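Local coordinates for plasmin and fibronectin-binding protein A (Streptococcus pneumoniae, PDB 4MR0) that serves as a surface adhesin and invasin of the pneumococcus, binding human fibronectin, plasmin, plasminogen and serum albumin, at residues I389-D395 with I433-N439; Y405-A411 with D442-K446. Residues are numbered along the deposited sequence.

Contact 1. Residues I389-D395 with I433-N439; sequences IKGNRFD and IAENIFN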
loop_
_atom_site.group_PDB
_atom_site.type_symbol
_atom_site.label_atom_id
_atom_site.label_comp_id
_atom_site.label_asym_id
_atom_site.label_seq_id
_atom_site.Cartn_x
_atom_site.Cartn_y
_atom_site.Cartn_z
ATOM N N ILE A 389 -7.328 -5.886 6.892
ATOM C CA ILE A 389 -7.426 -4.443 6.689
ATOM C C ILE A 389 -8.522 -4.039 7.665
ATOM O O ILE A 389 -9.714 -4.194 7.376
ATOM C CB ILE A 389 -7.851 -4.131 5.249
ATOM C CG1 ILE A 389 -6.819 -4.722 4.283
ATOM C CG2 ILE A 389 -7.971 -2.626 5.061
ATOM C CD1 ILE A 389 -7.345 -4.968 2.881
ATOM N N LYS A 390 -8.111 -3.516 8.816
ATOM C CA LYS A 390 -9.060 -3.185 9.870
ATOM C C LYS A 390 -8.918 -1.846 10.579
ATOM O O LYS A 390 -7.808 -1.389 10.883
ATOM C CB LYS A 390 -9.014 -4.316 10.899
ATOM C CG LYS A 390 -9.867 -4.121 12.133
ATOM C CD LYS A 390 -10.027 -5.453 12.848
ATOM C CE LYS A 390 -9.649 -5.360 14.314
ATOM N NZ LYS A 390 -8.208 -5.021 14.483
ATOM N N GLY A 391 -10.070 -1.231 10.846
ATOM C CA GLY A 391 -10.109 0.035 11.559
ATOM C C GLY A 391 -9.434 1.227 10.915
ATOM O O GLY A 391 -9.023 2.160 11.614
ATOM N N ASN A 392 -9.321 1.211 9.591
ATOM C CA ASN A 392 -8.687 2.304 8.867
ATOM C C ASN A 392 -9.722 3.343 8.449
ATOM O O ASN A 392 -10.916 3.059 8.391
ATOM C CB ASN A 392 -7.990 1.772 7.615
ATOM C CG ASN A 392 -6.906 0.767 7.935
ATOM O OD1 ASN A 392 -5.798 1.136 8.327
ATOM N ND2 ASN A 392 -7.225 -0.518 7.780
ATOM N N ARG A 393 -9.253 4.551 8.168
ATOM C CA ARG A 393 -10.123 5.624 7.718
ATOM C C ARG A 393 -9.691 6.022 6.302
ATOM O O ARG A 393 -8.554 6.444 6.085
ATOM C CB ARG A 393 -10.014 6.821 8.663
ATOM C CG ARG A 393 -10.648 8.082 8.120
ATOM C CD ARG A 393 -10.605 9.195 9.145
ATOM N NE ARG A 393 -11.011 10.472 8.567
ATOM C CZ ARG A 393 -11.084 11.610 9.251
ATOM N NH1 ARG A 393 -10.778 11.629 10.545
ATOM N NH2 ARG A 393 -11.452 12.730 8.640
ATOM N N PHE A 394 -10.589 5.870 5.337
ATOM C CA PHE A 394 -10.276 6.222 3.952
ATOM C C PHE A 394 -11.095 7.437 3.557
ATOM O O PHE A 394 -12.322 7.346 3.449
ATOM C CB PHE A 394 -10.637 5.090 2.986
ATOM C CG PHE A 394 -9.956 3.779 3.271
ATOM C CD1 PHE A 394 -10.286 3.033 4.403
ATOM C CD2 PHE A 394 -9.031 3.255 2.365
ATOM C CE1 PHE A 394 -9.711 1.782 4.626
ATOM C CE2 PHE A 394 -8.449 2.010 2.572
ATOM C CZ PHE A 394 -8.788 1.264 3.704
ATOM N N ASP A 395 -10.431 8.566 3.337
ATOM C CA ASP A 395 -11.141 9.773 2.933
ATOM C C ASP A 395 -10.893 10.050 1.457
ATOM O O ASP A 395 -9.807 9.786 0.937
ATOM C CB ASP A 395 -10.688 10.979 3.760
ATOM C CG ASP A 395 -11.133 10.898 5.213
ATOM O OD1 ASP A 395 -12.289 10.492 5.469
ATOM O OD2 ASP A 395 -10.332 11.258 6.101
ATOM N N ILE A 433 -11.670 -7.500 5.431
ATOM C CA ILE A 433 -11.805 -6.053 5.352
ATOM C C ILE A 433 -12.881 -5.747 6.386
ATOM O O ILE A 433 -14.071 -5.931 6.130
ATOM C CB ILE A 433 -12.274 -5.637 3.944
ATOM C CG1 ILE A 433 -11.235 -6.097 2.916
ATOM C CG2 ILE A 433 -12.452 -4.134 3.866
ATOM C CD1 ILE A 433 -11.714 -6.017 1.479
ATOM N N ALA A 434 -12.463 -5.276 7.555
ATOM C CA ALA A 434 -13.417 -5.035 8.626
ATOM C C ALA A 434 -13.285 -3.737 9.393
ATOM O O ALA A 434 -12.193 -3.204 9.561
ATOM C CB ALA A 434 -13.345 -6.191 9.607
ATOM N N GLU A 435 -14.426 -3.239 9.856
ATOM C CA GLU A 435 -14.477 -2.041 10.678
ATOM C C GLU A 435 -13.723 -0.818 10.160
ATOM O O GLU A 435 -13.141 -0.065 10.944
ATOM C CB GLU A 435 -13.978 -2.397 12.084
ATOM C CG GLU A 435 -14.772 -3.521 12.755
ATOM C CD GLU A 435 -13.933 -4.355 13.714
ATOM O OE1 GLU A 435 -13.339 -3.781 14.658
ATOM O OE2 GLU A 435 -13.869 -5.593 13.526
ATOM N N ASN A 436 -13.731 -0.617 8.848
ATOM C CA ASN A 436 -13.068 0.543 8.256
ATOM C C ASN A 436 -14.127 1.613 7.999
ATOM O O ASN A 436 -15.299 1.293 7.798
ATOM C CB ASN A 436 -12.407 0.167 6.924
ATOM C CG ASN A 436 -11.329 -0.883 7.082
ATOM O OD1 ASN A 436 -10.223 -0.588 7.526
ATOM N ND2 ASN A 436 -11.654 -2.122 6.733
ATOM N N ILE A 437 -13.719 2.876 8.005
ATOM C CA ILE A 437 -14.653 3.965 7.743
ATOM C C ILE A 437 -14.252 4.627 6.432
ATOM O O ILE A 437 -13.076 4.933 6.220
ATOM C CB ILE A 437 -14.624 5.048 8.847
ATOM C CG1 ILE A 437 -14.906 4.424 10.213
ATOM C CG2 ILE A 437 -15.668 6.127 8.542
ATOM C CD1 ILE A 437 -13.723 3.689 10.807
ATOM N N PHE A 438 -15.225 4.830 5.549
ATOM C CA PHE A 438 -14.962 5.482 4.270
ATOM C C PHE A 438 -15.811 6.748 4.164
ATOM O O PHE A 438 -17.023 6.708 4.392
ATOM C CB PHE A 438 -15.310 4.565 3.087
ATOM C CG PHE A 438 -14.594 3.238 3.091
ATOM C CD1 PHE A 438 -14.981 2.222 3.960
ATOM C CD2 PHE A 438 -13.549 2.998 2.204
ATOM C CE1 PHE A 438 -14.347 0.978 3.941
ATOM C CE2 PHE A 438 -12.907 1.759 2.175
ATOM C CZ PHE A 438 -13.304 0.749 3.045
ATOM N N ASN A 439 -15.170 7.868 3.833
ATOM C CA ASN A 439 -15.867 9.139 3.651
ATOM C C ASN A 439 -15.563 9.537 2.218
ATOM O O ASN A 439 -14.478 10.031 1.920
ATOM C CB ASN A 439 -15.343 10.190 4.633
ATOM C CG ASN A 439 -15.578 9.794 6.075
ATOM O OD1 ASN A 439 -16.713 9.537 6.479
ATOM N ND2 ASN A 439 -14.505 9.735 6.859
#

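Contact 2. Residues Y405-A411 with D442-K446; sequences YRESGAA and DPKTK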
loop_
_atom_site.group_PDB
_atom_site.type_symbol
_atom_site.label_atom_id
_atom_site.label_comp_id
_atom_site.label_asym_id
_atom_site.label_seq_id
_atom_site.Cartn_x
_atom_site.Cartn_y
_atom_site.Cartn_z
ATOM N N TYR A 405 -5.832 13.727 -9.238
ATOM C CA TYR A 405 -7.154 13.166 -9.482
ATOM C C TYR A 405 -7.080 12.241 -10.681
ATOM O O TYR A 405 -6.478 12.579 -11.704
ATOM C CB TYR A 405 -8.188 14.265 -9.749
ATOM C CG TYR A 405 -9.603 13.729 -9.854
ATOM C CD1 TYR A 405 -10.294 13.297 -8.716
ATOM C CD2 TYR A 405 -10.230 13.602 -11.093
ATOM C CE1 TYR A 405 -11.573 12.747 -8.813
ATOM C CE2 TYR A 405 -11.510 13.054 -11.202
ATOM C CZ TYR A 405 -12.174 12.627 -10.058
ATOM O OH TYR A 405 -13.422 12.061 -10.170
ATOM N N ARG A 406 -7.695 11.073 -10.550
ATOM C CA ARG A 406 -7.697 10.080 -11.615
ATOM C C ARG A 406 -9.059 10.024 -12.307
ATOM O O ARG A 406 -10.051 9.593 -11.715
ATOM C CB ARG A 406 -7.339 8.714 -11.024
ATOM C CG ARG A 406 -7.160 7.604 -12.033
ATOM C CD ARG A 406 -6.382 6.458 -11.407
ATOM N NE ARG A 406 -6.059 5.409 -12.368
ATOM C CZ ARG A 406 -6.925 4.510 -12.820
ATOM N NH1 ARG A 406 -8.186 4.515 -12.402
ATOM N NH2 ARG A 406 -6.520 3.591 -13.686
ATOM N N GLU A 407 -9.099 10.468 -13.562
ATOM C CA GLU A 407 -10.331 10.478 -14.348
ATOM C C GLU A 407 -10.932 9.090 -14.488
ATOM O O GLU A 407 -12.149 8.940 -14.587
ATOM C CB GLU A 407 -10.069 11.046 -15.750
ATOM C CG GLU A 407 -9.773 12.537 -15.785
ATOM C CD GLU A 407 -10.843 13.352 -15.085
ATOM O OE1 GLU A 407 -12.040 13.035 -15.257
ATOM O OE2 GLU A 407 -10.490 14.312 -14.368
ATOM N N SER A 408 -10.071 8.079 -14.504
ATOM C CA SER A 408 -10.501 6.695 -14.645
ATOM C C SER A 408 -11.164 6.169 -13.374
ATOM O O SER A 408 -11.723 5.072 -13.364
ATOM C CB SER A 408 -9.304 5.819 -15.008
ATOM O OG SER A 408 -9.564 5.056 -16.175
ATOM N N GLY A 409 -11.097 6.951 -12.299
ATOM C CA GLY A 409 -11.716 6.541 -11.052
ATOM C C GLY A 409 -10.762 5.969 -10.019
ATOM O O GLY A 409 -9.542 5.961 -10.208
ATOM N N ALA A 410 -11.327 5.482 -8.919
ATOM C CA ALA A 410 -10.534 4.915 -7.838
ATOM C C ALA A 410 -11.330 3.888 -7.043
ATOM O O ALA A 410 -12.555 3.843 -7.114
ATOM C CB ALA A 410 -10.059 6.027 -6.912
ATOM N N ALA A 411 -10.613 3.053 -6.300
ATOM C CA ALA A 411 -11.217 2.037 -5.443
ATOM C C ALA A 411 -10.331 2.047 -4.198
ATOM O O ALA A 411 -9.199 1.567 -4.234
ATOM C CB ALA A 411 -11.187 0.670 -6.129
ATOM N N ASP A 442 -16.132 11.905 -3.944
ATOM C CA ASP A 442 -15.876 11.756 -5.374
ATOM C C ASP A 442 -16.814 10.716 -5.976
ATOM O O ASP A 442 -16.815 9.559 -5.562
ATOM C CB ASP A 442 -14.421 11.337 -5.606
ATOM C CG ASP A 442 -14.128 11.026 -7.058
ATOM O OD1 ASP A 442 -14.561 11.807 -7.930
ATOM O OD2 ASP A 442 -13.455 10.006 -7.332
ATOM N N PRO A 443 -17.622 11.115 -6.972
ATOM C CA PRO A 443 -18.558 10.178 -7.604
ATOM C C PRO A 443 -17.914 9.035 -8.384
ATOM O O PRO A 443 -18.586 8.065 -8.733
ATOM C CB PRO A 443 -19.416 11.088 -8.490
ATOM C CG PRO A 443 -18.494 12.212 -8.828
ATOM C CD PRO A 443 -17.792 12.475 -7.513
ATOM N N LYS A 444 -16.614 9.141 -8.645
ATOM C CA LYS A 444 -15.903 8.104 -9.387
ATOM C C LYS A 444 -15.148 7.138 -8.478
ATOM O O LYS A 444 -14.471 6.229 -8.961
ATOM C CB LYS A 444 -14.909 8.737 -10.365
ATOM C CG LYS A 444 -15.537 9.405 -11.582
ATOM C CD LYS A 444 -14.460 10.041 -12.453
ATOM C CE LYS A 444 -14.913 10.165 -13.903
ATOM N NZ LYS A 444 -16.153 10.975 -14.037
ATOM N N THR A 445 -15.263 7.330 -7.167
ATOM C CA THR A 445 -14.559 6.470 -6.221
ATOM C C THR A 445 -15.415 5.380 -5.586
ATOM O O THR A 445 -16.482 5.636 -5.029
ATOM C CB THR A 445 -13.891 7.304 -5.095
ATOM O OG1 THR A 445 -12.804 8.058 -5.646
ATOM C CG2 THR A 445 -13.349 6.396 -3.996
ATOM N N LYS A 446 -14.912 4.157 -5.687
ATOM C CA LYS A 446 -15.553 2.972 -5.138
ATOM C C LYS A 446 -14.884 2.741 -3.783
ATOM O O LYS A 446 -13.668 2.896 -3.655
ATOM C CB LYS A 446 -15.286 1.791 -6.073
ATOM C CG LYS A 446 -16.155 0.570 -5.849
ATOM C CD LYS A 446 -15.694 -0.567 -6.755
ATOM C CE LYS A 446 -16.785 -0.992 -7.728
ATOM N NZ LYS A 446 -16.390 -0.750 -9.140
HETATM O O HOH W 1 -11.113 9.284 -8.978
#

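Contact 1. Residues I389-D395 with I433-N439
At I389 the two strands run parallel and in register: I389 O accepts A434 N at 3.0 Å and N436 ND2 at 2.9 Å, while on the inward face, shared with F394 and F438, I389 CD1 meets I433 CG1 at 4.1 Å. K390 pairs with A434, both side chains on the outward face. The first strand breaks at G391-N392 and the second at E435-N436; G391 has positive phi, as does E435 in the equivalent bend of the next coil. G391 N still donates to A434 O (3.2 Å).

N392 sits beside N436, its counterpart one coil on. N436 OD1 takes both N392 N (2.9 Å) and N392 ND2 (3.0 Å). Toward the preceding coil N392 bonds as N436 does here: ND2 to I366 O, OD1 from N369 N. Strand pairing resumes: I437 N to N392 O and F394 N to I437 O, both 2.8 Å, then N439 N to F394 O at 2.9 Å. Inside, the F394 and F438 rings form an offset stack, centroids 4.6 Å apart and planes 13° from parallel, packed against L412. On the outer face D395 OD1 accepts N439 ND2 at 2.7 Å; D395 OD2 bridges to R393 NE (2.7 Å) and is also hydrogen-bonded to H370 NE2. Stacked phenylalanines inside and an asparagine run at the bend are hallmarks of the right-handed parallel beta-helix, the pectate lyase-like fold.

Contact 2. Residues Y405-A411 with D442-K446
D442 is the acceptor around which this corner is built. Its OD1 takes the Y405 hydroxyl, Y405 OH to D442 OD1 being just 2.5 Å, plus a weak bond from K444 N at 3.4 Å; its OD2 accepts T445 OG1 (2.7 Å) and a water that also donates to R406 O, 3.0 Å to each. R406 O is used twice, since G409 N closes a type I turn on it at 2.9 Å. A second type I turn, D442 to T445, is closed by T445 N to D442 O (3.2 Å). Both turns lead into neighbouring parallel strands of successive beta-helix coils: A410 N donates to K444 O at 3.2 Å, and K446 N to A410 O at 2.8 Å. A CB at G409 would jam against S408 O and sit tightly against K444 O. The charged ends look elsewhere: K444 lays its CD 3.2 Å from Y405 OH but pairs its amine with E479, K446 with E484, and E407 with K399. R406 splits its guanidinium, NH1 to G409 O at 3.0 Å and NE to D296.

How the contacts relate
Both contacts lie in the beta-helical part of a longer, cell-wall-anchored protein and join the same two successive coils, on different sheets. Contact 1 pairs strands 387-396 and 431-440; contact 2 pairs 410-415 with 445-451, the strands next along the chain, so the segments alternate. Their centres lie about 17 Å apart; the segments adjoin in sequence but make no other touch. Contact 1 is the more extensive (640 against 390 Å²): its inward face is buried, with an aromatic stack and an isoleucine contact, while R393 and E435 are exposed outside. Contact 2, farther from the chain centre, adds to its strand pairing a carboxylate, turns and a water, with E407 exposed.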